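Long-range contacts in Alpha/beta hydrolase (Xanthomonas campestris pv. campestris, PDB 2QJW), which is of unknown specific function but probably acts as a hydrolase of the alpha/beta superfamily: residues A[85-89]-A[100-106]; A[122-126]-A[138-142]; A[17-23]-A[36-40]. All blocks are in the same frame, centred on the assembly; numbering follows the deposited sequence. Where two conformers were deposited one is given.

Contact 1: residues A[85-89]-A[100-106]; sequences SYIAA and LFLMVPP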
ATOM      1  N   SER A  85      14.645  -5.938  -8.673  1.00 10.35           N
ATOM      2  CA  SER A  85      14.412  -4.617  -8.130  1.00  9.01           C
ATOM      3  C   SER A  85      15.692  -3.845  -7.858  1.00  8.97           C
ATOM      4  O   SER A  85      15.739  -2.647  -8.095  1.00 11.52           O
ATOM      5  CB  SER A  85      13.586  -4.685  -6.838  1.00 10.62           C
ATOM      6  OG  SER A  85      12.288  -5.112  -7.130  1.00 10.56           O
ATOM      7  N   TYR A  86      16.676  -4.560  -7.321  1.00 10.50           N
ATOM      8  CA  TYR A  86      17.953  -3.956  -7.030  1.00 11.09           C
ATOM      9  C   TYR A  86      18.518  -3.379  -8.324  1.00 10.58           C
ATOM     10  O   TYR A  86      18.905  -2.225  -8.349  1.00 11.52           O
ATOM     11  CB  TYR A  86      18.895  -4.985  -6.480  1.00 12.06           C
ATOM     12  CG  TYR A  86      20.269  -4.435  -6.289  1.00 12.45           C
ATOM     13  CD1 TYR A  86      20.589  -3.632  -5.204  1.00 13.00           C
ATOM     14  CD2 TYR A  86      21.253  -4.698  -7.216  1.00 12.83           C
ATOM     15  CE1 TYR A  86      21.887  -3.100  -5.001  1.00 13.15           C
ATOM     16  CE2 TYR A  86      22.570  -4.169  -7.057  1.00 13.57           C
ATOM     17  CZ  TYR A  86      22.885  -3.377  -5.954  1.00 14.41           C
ATOM     18  OH  TYR A  86      24.148  -2.891  -5.835  1.00 16.44           O
ATOM     19  N   ILE A  87      18.525  -4.138  -9.405  1.00 11.00           N
ATOM     20  CA  ILE A  87      19.170  -3.561 -10.605  1.00 11.26           C
ATOM     21  C   ILE A  87      18.321  -2.456 -11.268  1.00 11.16           C
ATOM     22  O   ILE A  87      18.852  -1.506 -11.834  1.00 11.58           O
ATOM     23  CB  ILE A  87      19.599  -4.635 -11.628  1.00 12.48           C
ATOM     24  CG1 ILE A  87      18.428  -5.443 -12.173  1.00 11.04           C
ATOM     25  CG2 ILE A  87      20.673  -5.534 -10.995  1.00 12.32           C
ATOM     26  CD1 ILE A  87      18.800  -6.285 -13.398  1.00 13.85           C
ATOM     27  N   ALA A  88      16.992  -2.544 -11.154  1.00 11.58           N
ATOM     28  CA  ALA A  88      16.123  -1.500 -11.687  1.00 11.41           C
ATOM     29  C   ALA A  88      16.424  -0.212 -10.983  1.00 11.96           C
ATOM     30  O   ALA A  88      16.584   0.844 -11.570  1.00 10.69           O
ATOM     31  CB  ALA A  88      14.632  -1.924 -11.539  1.00 10.23           C
ATOM     32  N   ALA A  89      16.517  -0.267  -9.656  1.00 10.00           N
ATOM     33  CA  ALA A  89      16.829   0.910  -8.890  1.00 11.27           C
ATOM     34  C   ALA A  89      18.196   1.503  -9.237  1.00 10.43           C
ATOM     35  O   ALA A  89      18.293   2.677  -9.489  1.00 10.61           O
ATOM     36  CB  ALA A  89      16.699   0.587  -7.373  1.00 11.14           C
ATOM     37  N   LEU A 100       9.586   4.041 -10.849  0.50  9.68           N
ATOM     38  CA  LEU A 100      10.205   2.803 -10.408  0.50  9.49           C
ATOM     39  C   LEU A 100       9.251   1.980  -9.552  0.50  9.65           C
ATOM     40  O   LEU A 100       8.734   2.493  -8.548  0.50  9.57           O
ATOM     41  CB  LEU A 100      11.423   3.176  -9.591  0.50 11.32           C
ATOM     42  CG  LEU A 100      12.412   2.127  -9.132  0.50 12.12           C
ATOM     43  CD1 LEU A 100      13.036   1.322 -10.355  0.50  9.70           C
ATOM     44  CD2 LEU A 100      13.493   2.790  -8.252  0.50  9.76           C
ATOM     45  N   PHE A 101       9.065   0.700  -9.904  1.00  7.96           N
ATOM     46  CA  PHE A 101       8.195  -0.208  -9.173  1.00  7.89           C
ATOM     47  C   PHE A 101       9.034  -1.365  -8.647  1.00  8.29           C
ATOM     48  O   PHE A 101       9.624  -2.121  -9.435  1.00  9.52           O
ATOM     49  CB  PHE A 101       7.034  -0.746 -10.004  1.00  8.50           C
ATOM     50  CG  PHE A 101       6.110  -1.593  -9.222  1.00  8.73           C
ATOM     51  CD1 PHE A 101       5.264  -1.026  -8.329  1.00 10.88           C
ATOM     52  CD2 PHE A 101       6.108  -2.949  -9.372  1.00  8.96           C
ATOM     53  CE1 PHE A 101       4.370  -1.821  -7.607  1.00  9.85           C
ATOM     54  CE2 PHE A 101       5.245  -3.746  -8.629  1.00 10.45           C
ATOM     55  CZ  PHE A 101       4.378  -3.188  -7.737  1.00 10.21           C
ATOM     56  N   LEU A 102       9.100  -1.487  -7.333  1.00  8.43           N
ATOM     57  CA  LEU A 102      10.000  -2.473  -6.724  1.00  9.19           C
ATOM     58  C   LEU A 102       9.265  -3.433  -5.855  1.00  9.16           C
ATOM     59  O   LEU A 102       8.660  -3.063  -4.878  1.00  9.08           O
ATOM     60  CB  LEU A 102      11.007  -1.754  -5.869  1.00  8.72           C
ATOM     61  CG  LEU A 102      11.784  -0.570  -6.442  1.00  9.93           C
ATOM     62  CD1 LEU A 102      12.777   0.101  -5.448  1.00 12.45           C
ATOM     63  CD2 LEU A 102      12.558  -1.024  -7.686  1.00 13.21           C
HETATM   64  N   MSE A 103       9.309  -4.715  -6.206  1.00  8.65           N
HETATM   65  CA  MSE A 103       8.797  -5.811  -5.356  1.00  9.81           C
HETATM   66  C   MSE A 103       9.985  -6.374  -4.555  1.00  9.05           C
HETATM   67  O   MSE A 103      11.036  -6.645  -5.124  1.00  9.21           O
HETATM   68  CB  MSE A 103       8.111  -6.890  -6.133  1.00  9.45           C
HETATM   69  CG  MSE A 103       6.920  -6.374  -6.967  1.00 11.21           C
HETATM   70 SE   MSE A 103       6.028  -7.675  -8.005  0.75 12.25          SE
HETATM   71  CE  MSE A 103       7.390  -7.850  -9.281  1.00 18.99           C
ATOM     72  N   VAL A 104       9.783  -6.516  -3.244  1.00  9.30           N
ATOM     73  CA  VAL A 104      10.778  -7.111  -2.286  1.00  7.59           C
ATOM     74  C   VAL A 104      12.219  -6.707  -2.646  1.00 10.13           C
ATOM     75  O   VAL A 104      13.065  -7.552  -2.899  1.00 10.03           O
ATOM     76  CB  VAL A 104      10.576  -8.658  -2.087  1.00  8.64           C
ATOM     77  CG1 VAL A 104       9.277  -8.884  -1.300  1.00 13.42           C
ATOM     78  CG2 VAL A 104      10.546  -9.409  -3.372  1.00 10.83           C
ATOM     79  N   PRO A 105      12.514  -5.395  -2.652  1.00  9.65           N
ATOM     80  CA  PRO A 105      13.865  -4.934  -2.987  1.00 11.37           C
ATOM     81  C   PRO A 105      14.878  -5.205  -1.876  1.00  8.60           C
ATOM     82  O   PRO A 105      14.601  -4.868  -0.752  1.00  9.50           O
ATOM     83  CB  PRO A 105      13.659  -3.415  -3.174  1.00  9.51           C
ATOM     84  CG  PRO A 105      12.600  -3.058  -2.291  1.00  9.20           C
ATOM     85  CD  PRO A 105      11.642  -4.249  -2.319  1.00  8.30           C
ATOM     86  N   PRO A 106      16.023  -5.784  -2.215  1.00 11.20           N
ATOM     87  CA  PRO A 106      17.046  -5.890  -1.169  1.00 10.76           C
ATOM     88  C   PRO A 106      17.726  -4.543  -0.976  1.00 12.19           C
ATOM     89  O   PRO A 106      18.012  -3.829  -1.942  1.00 13.35           O
ATOM     90  CB  PRO A 106      18.029  -6.886  -1.740  1.00 15.59           C
ATOM     91  CG  PRO A 106      17.901  -6.770  -3.167  1.00 16.02           C
ATOM     92  CD  PRO A 106      16.458  -6.337  -3.499  1.00 14.64           C
TER

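Contact 2: residues A[122-126]-A[138-142]; sequences ISIVH and VIAWA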
ATOM      1  N   ILE A 122       8.542   6.330  -6.752  1.00  8.83           N
ATOM      2  CA  ILE A 122       8.898   4.952  -6.373  1.00  9.22           C
ATOM      3  C   ILE A 122       7.723   4.353  -5.638  1.00  8.27           C
ATOM      4  O   ILE A 122       7.189   4.997  -4.719  1.00  9.65           O
ATOM      5  CB  ILE A 122      10.140   4.898  -5.485  1.00  9.11           C
ATOM      6  CG1 ILE A 122      11.344   5.552  -6.220  1.00 11.46           C
ATOM      7  CG2 ILE A 122      10.446   3.476  -5.032  1.00 11.00           C
ATOM      8  CD1 ILE A 122      12.547   5.818  -5.304  1.00 13.32           C
ATOM      9  N   SER A 123       7.317   3.157  -6.061  1.00  9.51           N
ATOM     10  CA  SER A 123       6.278   2.385  -5.396  1.00  8.34           C
ATOM     11  C   SER A 123       6.858   1.014  -5.095  1.00  6.61           C
ATOM     12  O   SER A 123       7.414   0.397  -5.981  1.00  9.28           O
ATOM     13  CB  SER A 123       5.039   2.307  -6.240  1.00 10.16           C
ATOM     14  OG  SER A 123       4.039   1.533  -5.650  1.00 10.23           O
ATOM     15  N   ILE A 124       6.699   0.564  -3.849  1.00  7.46           N
ATOM     16  CA  ILE A 124       7.309  -0.653  -3.349  1.00  7.89           C
ATOM     17  C   ILE A 124       6.214  -1.539  -2.808  1.00  8.37           C
ATOM     18  O   ILE A 124       5.302  -1.064  -2.120  1.00  8.06           O
ATOM     19  CB  ILE A 124       8.350  -0.346  -2.217  1.00  9.29           C
ATOM     20  CG1 ILE A 124       9.411   0.667  -2.670  1.00 10.28           C
ATOM     21  CG2 ILE A 124       8.981  -1.641  -1.677  1.00  9.39           C
ATOM     22  CD1 ILE A 124      10.141   1.276  -1.482  1.00 11.26           C
ATOM     23  N   VAL A 125       6.328  -2.824  -3.091  1.00  7.98           N
ATOM     24  CA  VAL A 125       5.515  -3.879  -2.439  1.00  7.88           C
ATOM     25  C   VAL A 125       6.492  -4.769  -1.685  1.00  7.90           C
ATOM     26  O   VAL A 125       7.353  -5.349  -2.305  1.00  8.92           O
ATOM     27  CB  VAL A 125       4.621  -4.707  -3.371  1.00  9.25           C
ATOM     28  CG1 VAL A 125       3.815  -5.755  -2.596  1.00  9.10           C
ATOM     29  CG2 VAL A 125       3.704  -3.746  -4.112  1.00 10.51           C
ATOM     30  N   HIS A 126       6.353  -4.834  -0.340  1.00  7.78           N
ATOM     31  CA  HIS A 126       7.201  -5.736   0.442  1.00  8.56           C
ATOM     32  C   HIS A 126       6.386  -6.595   1.353  1.00  9.71           C
ATOM     33  O   HIS A 126       5.240  -6.334   1.680  1.00 10.17           O
ATOM     34  CB  HIS A 126       8.190  -4.924   1.242  1.00  8.06           C
ATOM     35  CG  HIS A 126       9.357  -5.704   1.693  1.00 10.51           C
ATOM     36  ND1 HIS A 126      10.260  -6.214   0.804  1.00 12.16           N
ATOM     37  CD2 HIS A 126       9.776  -6.053   2.932  1.00 11.66           C
ATOM     38  CE1 HIS A 126      11.181  -6.887   1.488  1.00 14.97           C
ATOM     39  NE2 HIS A 126      10.889  -6.811   2.773  1.00 13.08           N
ATOM     40  N   VAL A 138      13.534  -2.293   4.536  1.00  9.58           N
ATOM     41  CA  VAL A 138      12.804  -1.638   3.417  1.00  8.63           C
ATOM     42  C   VAL A 138      11.965  -0.480   3.904  1.00  8.60           C
ATOM     43  O   VAL A 138      11.933   0.599   3.288  1.00  9.68           O
ATOM     44  CB  VAL A 138      11.959  -2.682   2.701  1.00 10.41           C
ATOM     45  CG1 VAL A 138      11.042  -2.035   1.615  1.00 10.58           C
ATOM     46  CG2 VAL A 138      12.853  -3.730   2.050  1.00 12.98           C
ATOM     47  N   ILE A 139      11.355  -0.596   5.080  1.00  9.59           N
ATOM     48  CA  ILE A 139      10.648   0.489   5.693  1.00  9.39           C
ATOM     49  C   ILE A 139      11.613   1.674   5.871  1.00  8.55           C
ATOM     50  O   ILE A 139      11.302   2.821   5.500  1.00 10.93           O
ATOM     51  CB  ILE A 139      10.038   0.084   7.068  1.00  9.89           C
ATOM     52  CG1 ILE A 139       8.864  -0.884   6.776  1.00 10.22           C
ATOM     53  CG2 ILE A 139       9.663   1.347   7.878  1.00 11.31           C
ATOM     54  CD1 ILE A 139       8.491  -1.795   7.991  1.00 11.22           C
ATOM     55  N   ALA A 140      12.843   1.448   6.381  1.00  9.94           N
ATOM     56  CA  ALA A 140      13.785   2.572   6.583  1.00 11.79           C
ATOM     57  C   ALA A 140      14.203   3.215   5.245  1.00 10.60           C
ATOM     58  O   ALA A 140      14.328   4.423   5.132  1.00 11.55           O
ATOM     59  CB  ALA A 140      15.005   2.153   7.409  1.00 13.61           C
ATOM     60  N   TRP A 141      14.455   2.396   4.236  1.00 10.16           N
ATOM     61  CA  TRP A 141      14.879   2.887   2.940  1.00 10.50           C
ATOM     62  C   TRP A 141      13.775   3.701   2.322  1.00  9.22           C
ATOM     63  O   TRP A 141      14.000   4.824   1.807  1.00 11.20           O
ATOM     64  CB  TRP A 141      15.204   1.681   2.043  1.00 11.71           C
ATOM     65  CG  TRP A 141      15.883   1.984   0.745  1.00 11.44           C
ATOM     66  CD1 TRP A 141      17.208   2.138   0.539  1.00 12.76           C
ATOM     67  CD2 TRP A 141      15.247   2.347  -0.488  1.00  9.91           C
ATOM     68  NE1 TRP A 141      17.449   2.514  -0.757  1.00 11.30           N
ATOM     69  CE2 TRP A 141      16.248   2.618  -1.411  1.00 10.56           C
ATOM     70  CE3 TRP A 141      13.911   2.410  -0.923  1.00  9.86           C
ATOM     71  CZ2 TRP A 141      15.963   2.996  -2.743  1.00 11.32           C
ATOM     72  CZ3 TRP A 141      13.637   2.767  -2.230  1.00 12.88           C
ATOM     73  CH2 TRP A 141      14.642   3.034  -3.123  1.00 11.08           C
ATOM     74  N   ALA A 142      12.537   3.185   2.378  1.00  9.44           N
ATOM     75  CA  ALA A 142      11.415   3.909   1.846  1.00  9.53           C
ATOM     76  C   ALA A 142      11.107   5.197   2.609  1.00  9.10           C
ATOM     77  O   ALA A 142      10.776   6.244   2.027  1.00 10.19           O
ATOM     78  CB  ALA A 142      10.167   2.999   1.830  1.00  9.71           C
TER

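Contact 3: residues A[17-23]-A[36-40]; sequences PDALKVT and HERPD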
ATOM      1  N   PRO A  17      12.401 -14.846 -17.224  1.00 14.04           N
ATOM      2  CA  PRO A  17      11.422 -13.888 -17.770  1.00 16.36           C
ATOM      3  C   PRO A  17       9.955 -14.360 -17.813  1.00 17.09           C
ATOM      4  O   PRO A  17       9.054 -13.545 -17.993  1.00 19.26           O
ATOM      5  CB  PRO A  17      11.948 -13.642 -19.188  1.00 18.17           C
ATOM      6  CG  PRO A  17      12.762 -14.883 -19.477  1.00 17.84           C
ATOM      7  CD  PRO A  17      13.408 -15.231 -18.208  1.00 16.70           C
ATOM      8  N   ASP A  18       9.714 -15.660 -17.602  1.00 13.74           N
ATOM      9  CA  ASP A  18       8.355 -16.197 -17.591  1.00 18.31           C
ATOM     10  C   ASP A  18       7.815 -16.467 -16.201  1.00 15.89           C
ATOM     11  O   ASP A  18       6.743 -17.019 -16.069  1.00 20.08           O
ATOM     12  CB  ASP A  18       8.312 -17.464 -18.453  1.00 21.76           C
ATOM     13  CG  ASP A  18       8.696 -17.185 -19.885  1.00 31.89           C
ATOM     14  OD1 ASP A  18       8.264 -16.141 -20.418  1.00 31.05           O
ATOM     15  OD2 ASP A  18       9.432 -18.006 -20.475  1.00 42.20           O
ATOM     16  N   ALA A  19       8.531 -16.025 -15.192  1.00 16.45           N
ATOM     17  CA  ALA A  19       8.142 -16.170 -13.810  1.00 17.54           C
ATOM     18  C   ALA A  19       6.820 -15.438 -13.565  1.00 20.31           C
ATOM     19  O   ALA A  19       6.450 -14.440 -14.232  1.00 17.17           O
ATOM     20  CB  ALA A  19       9.202 -15.646 -12.934  1.00 19.71           C
ATOM     21  N   LEU A  20       6.115 -15.929 -12.568  1.00 22.04           N
ATOM     22  CA  LEU A  20       4.798 -15.427 -12.243  1.00 22.51           C
ATOM     23  C   LEU A  20       4.679 -13.921 -12.050  1.00 17.58           C
ATOM     24  O   LEU A  20       3.811 -13.297 -12.665  1.00 16.25           O
ATOM     25  CB  LEU A  20       4.340 -16.099 -10.939  1.00 25.92           C
ATOM     26  N   LYS A  21       5.529 -13.323 -11.222  1.00 17.64           N
ATOM     27  CA  LYS A  21       5.292 -11.909 -10.890  1.00 17.32           C
ATOM     28  C   LYS A  21       5.618 -10.966 -12.061  1.00 15.51           C
ATOM     29  O   LYS A  21       4.846 -10.053 -12.312  1.00 16.03           O
ATOM     30  CB  LYS A  21       5.987 -11.466  -9.596  1.00 22.36           C
ATOM     31  CG  LYS A  21       5.402 -12.190  -8.391  1.00 21.62           C
ATOM     32  CD  LYS A  21       5.800 -11.614  -7.071  1.00 26.75           C
ATOM     33  CE  LYS A  21       7.281 -11.740  -6.844  1.00 24.34           C
ATOM     34  NZ  LYS A  21       7.808 -13.104  -6.751  1.00 24.32           N
ATOM     35  N   VAL A  22       6.726 -11.181 -12.777  1.00 18.02           N
ATOM     36  CA  VAL A  22       7.019 -10.330 -13.938  1.00 17.34           C
ATOM     37  C   VAL A  22       6.010 -10.541 -15.059  1.00 16.46           C
ATOM     38  O   VAL A  22       5.677  -9.586 -15.736  1.00 15.94           O
ATOM     39  CB  VAL A  22       8.469 -10.431 -14.481  1.00 20.08           C
ATOM     40  CG1 VAL A  22       9.436  -9.743 -13.466  1.00 23.65           C
ATOM     41  CG2 VAL A  22       8.842 -11.882 -14.830  1.00 20.17           C
ATOM     42  N   THR A  23       5.487 -11.766 -15.239  1.00 15.44           N
ATOM     43  CA  THR A  23       4.502 -12.029 -16.215  1.00 15.26           C
ATOM     44  C   THR A  23       3.234 -11.256 -15.855  1.00 15.30           C
ATOM     45  O   THR A  23       2.594 -10.647 -16.700  1.00 14.84           O
ATOM     46  CB  THR A  23       4.259 -13.557 -16.287  1.00 21.60           C
ATOM     47  OG1 THR A  23       5.484 -14.165 -16.728  1.00 21.80           O
ATOM     48  CG2 THR A  23       3.148 -13.838 -17.222  1.00 19.70           C
ATOM     49  N   HIS A  36       6.129  -3.263 -23.282  1.00 12.33           N
ATOM     50  CA  HIS A  36       6.843  -3.955 -22.191  1.00 11.42           C
ATOM     51  C   HIS A  36       7.760  -5.023 -22.699  1.00 12.60           C
ATOM     52  O   HIS A  36       7.570  -5.557 -23.802  1.00 13.35           O
ATOM     53  CB  HIS A  36       5.850  -4.538 -21.211  1.00 10.33           C
ATOM     54  CG  HIS A  36       4.801  -5.362 -21.859  1.00 11.84           C
ATOM     55  ND1 HIS A  36       4.947  -6.709 -22.042  1.00 15.14           N
ATOM     56  CD2 HIS A  36       3.622  -5.007 -22.411  1.00 13.11           C
ATOM     57  CE1 HIS A  36       3.880  -7.169 -22.676  1.00 15.64           C
ATOM     58  NE2 HIS A  36       3.054  -6.159 -22.915  1.00 15.40           N
ATOM     59  N   GLU A  37       8.781  -5.311 -21.887  1.00 11.39           N
ATOM     60  CA  GLU A  37       9.695  -6.401 -22.151  1.00 12.52           C
ATOM     61  C   GLU A  37      10.207  -6.950 -20.829  1.00 12.90           C
ATOM     62  O   GLU A  37      10.291  -6.242 -19.853  1.00 12.06           O
ATOM     63  CB  GLU A  37      10.873  -6.010 -23.040  1.00 13.67           C
ATOM     64  CG  GLU A  37      11.882  -5.114 -22.424  1.00  9.89           C
ATOM     65  CD  GLU A  37      12.945  -4.619 -23.385  1.00 14.96           C
ATOM     66  OE1 GLU A  37      13.820  -5.434 -23.774  1.00 16.51           O
ATOM     67  OE2 GLU A  37      12.956  -3.397 -23.712  1.00 15.73           O
ATOM     68  N   ARG A  38      10.556  -8.246 -20.845  1.00 12.73           N
ATOM     69  CA  ARG A  38      11.067  -8.983 -19.703  1.00 10.83           C
ATOM     70  C   ARG A  38      12.416  -9.587 -20.101  1.00 12.43           C
ATOM     71  O   ARG A  38      12.444 -10.677 -20.724  1.00 12.02           O
ATOM     72  CB  ARG A  38      10.082 -10.067 -19.334  1.00 12.21           C
ATOM     73  CG  ARG A  38       8.850  -9.510 -18.630  1.00 12.85           C
ATOM     74  CD  ARG A  38       7.760 -10.598 -18.580  1.00 13.33           C
ATOM     75  NE  ARG A  38       7.156 -10.730 -19.867  1.00 17.79           N
ATOM     76  CZ  ARG A  38       6.378 -11.742 -20.224  1.00 27.06           C
ATOM     77  NH1 ARG A  38       6.121 -12.752 -19.391  1.00 23.72           N
ATOM     78  NH2 ARG A  38       5.862 -11.749 -21.439  1.00 28.44           N
ATOM     79  N   PRO A  39      13.502  -8.860 -19.833  1.00 11.17           N
ATOM     80  CA  PRO A  39      14.794  -9.391 -20.273  1.00 10.68           C
ATOM     81  C   PRO A  39      15.168 -10.691 -19.533  1.00 10.52           C
ATOM     82  O   PRO A  39      14.801 -10.870 -18.386  1.00 12.69           O
ATOM     83  CB  PRO A  39      15.766  -8.293 -19.937  1.00 12.61           C
ATOM     84  CG  PRO A  39      14.892  -6.999 -19.877  1.00 13.86           C
ATOM     85  CD  PRO A  39      13.623  -7.500 -19.271  1.00 11.19           C
ATOM     86  N   ASP A  40      15.940 -11.510 -20.196  1.00 11.17           N
ATOM     87  CA  ASP A  40      16.388 -12.778 -19.618  1.00 12.18           C
ATOM     88  C   ASP A  40      17.761 -12.581 -19.047  1.00 15.10           C
ATOM     89  O   ASP A  40      18.722 -12.239 -19.741  1.00 14.93           O
ATOM     90  CB  ASP A  40      16.418 -13.795 -20.737  1.00 14.34           C
ATOM     91  CG  ASP A  40      16.625 -15.202 -20.207  1.00 21.66           C
ATOM     92  OD1 ASP A  40      17.249 -15.346 -19.133  1.00 17.91           O
ATOM     93  OD2 ASP A  40      16.080 -16.157 -20.804  1.00 22.72           O
TER
HETATM   94  O   HOH W   1       5.126 -15.576 -19.528  1.00 40.02           O

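Contact 1: residues A[85-89]-A[100-106]
Ser-85 faces the end of strand 99-103, and here the packing is tight. Ser-85 OG lies 2.8 Å from Met-103 O, a likely hydrogen bond, though the proton could go to a different acceptor. The torsion sets OG anti to the carbonyl carbon (chi1 -68°), turning it to the strand backbone. The CB of Ser-85 also rests 3.9 Å from CB of Pro-105. Leu-102 puts CD2 3.6 Å from the carbonyl O of Ser-85.

Further along, Leu-100 straddles the helix with its two methyls. Leu-100 CD1 meets CB of Ala-88 at 3.8 Å, and Leu-100 CD2 meets CB of Ala-89 at 4.0 Å. The packing is looser where Ala-88 CB stands 4.5 Å from Leu-102 CD2 and Ala-89 CB 4.4 Å from Leu-102 CD1. Tyr-86 CB touches Pro-106 CG at 3.9 Å. The phenol leads away from the proline ring, with Pro-106 O at its edge, and its OH bonds to Pro-113 O. No touching residue is solvent-exposed. Pro-106 O is buried without a polar partner. The axes of 85-89 and 100-103 run roughly antiparallel, at 159°. This is helix-on-sheet packing in a beta-alpha-beta unit, just after a probable nucleophile elbow of the alpha/beta-hydrolase fold.

Contact 2: residues A[122-126]-A[138-142]
The beta-alpha-beta unit of strand 122-127, helix 135-145 and strand 148-152 supplies this contact, through its first strand and its helix. Ile-122, Ile-124 and His-126 all point from the strand toward the helix. Val-138, Trp-141 and Ala-142 meet them. No hydrogen bond crosses between the two segments.

Val-138 CG2 sits over one face of the His-126 imidazole, 3.6 Å from the ring centroid and 11° off its normal. This is a CH-pi contact. The other methyl of Val-138, CG1, reaches Ile-124 CG2 at 3.9 Å. Val-138 thus spans two strand residues with its two branches. The His-126 ring is also held by a hydrogen bond from NE2 to Ile-133 O, in the loop before the helix. His-126 borders the residues of a probable Ser-His-Asp triad.

The axes of 122-126 and 138-142 run almost antiparallel, at 171°, as expected for a helix covering a parallel sheet. Ile-124 CD1 enters between two helix side chains. Ile-124 CD1 lies 3.7 Å from Ala-142 CB and 3.9 Å from Trp-141 CZ3, at the edge of the indole. Trp-141 has CG anti to its own N (chi1 -170°), which carries the six-membered ring across to the isoleucines. Ile-122 CD1 approaches Trp-141 CH2 at 4.1 Å. The indole NE1 bonds to Leu-115 O. On the same helix, Ile-139 packs against Ile-139 of the second subunit.

Contact 3: residues A[17-23]-A[36-40]
Arg-38 reaches across to the start of helix 20-31 and passes beside Pro-17. The chain bends at chi3 (-76°), which brings NH1 to the loop before the helix. There Arg-38 NH1 gives a weak hydrogen bond to Pro-17 O, 3.3 Å long and bent to 122°. Arg-38 NH1 also donates to a water 3.0 Å away, which lies in the guanidinium plane. That water in turn gives a weak bond to OD1 of Asp-18. The Asp-18 carboxylate is therefore linked weakly to the arginine, through water. Directly, Asp-18 OD1 is 4.1 Å from Arg-38 NH1 and well out of the guanidinium plane, too far for a salt bridge.

Thr-23 OG1 lies near the guanidinium edge and donates to Ala-19 O at 2.7 Å. It comes from above the carbonyl plane. The backbone N of Thr-23 bonds to the same oxygen, so the N-cap carbonyl accepts twice.

The aliphatic part of Arg-38 packs against Val-22, with Arg-38 CD 4.1 Å from Val-22 CG2. Pro-17 fills the other end of the contact. Pro-17 CB is 3.4 Å from Arg-38 O, and Pro-17 CD is 3.8 Å from CG of Asp-40. Asp-40 OD1 is bonded to Thr-42 OG1. With weak and water-mediated links to the arginine, the polar hold across this partly exposed join is probably modest, and much of the contact is packing.

How the contacts relate
All three contacts join a strand of one parallel sheet, or the loop after it, to a helix or helix start packed on it. Contacts 1 and 2 are buried and lie side by side. Their strands, 99-103 and 122-127, are neighbours joined by probable backbone hydrogen bonds. Contact 3 is partly exposed and involves 35-37, one of the chain's two edge strands. It touches contact 1 through Met-103 and Lys-21 but does not reach contact 2, across the chain's centre. The chemistry changes accordingly. Contact 2 has no hydrogen bond between its segments and rests on apolar and CH-pi packing. Contact 1 adds a serine hydroxyl. Contact 3 combines proline packing with weak and water-mediated arginine links.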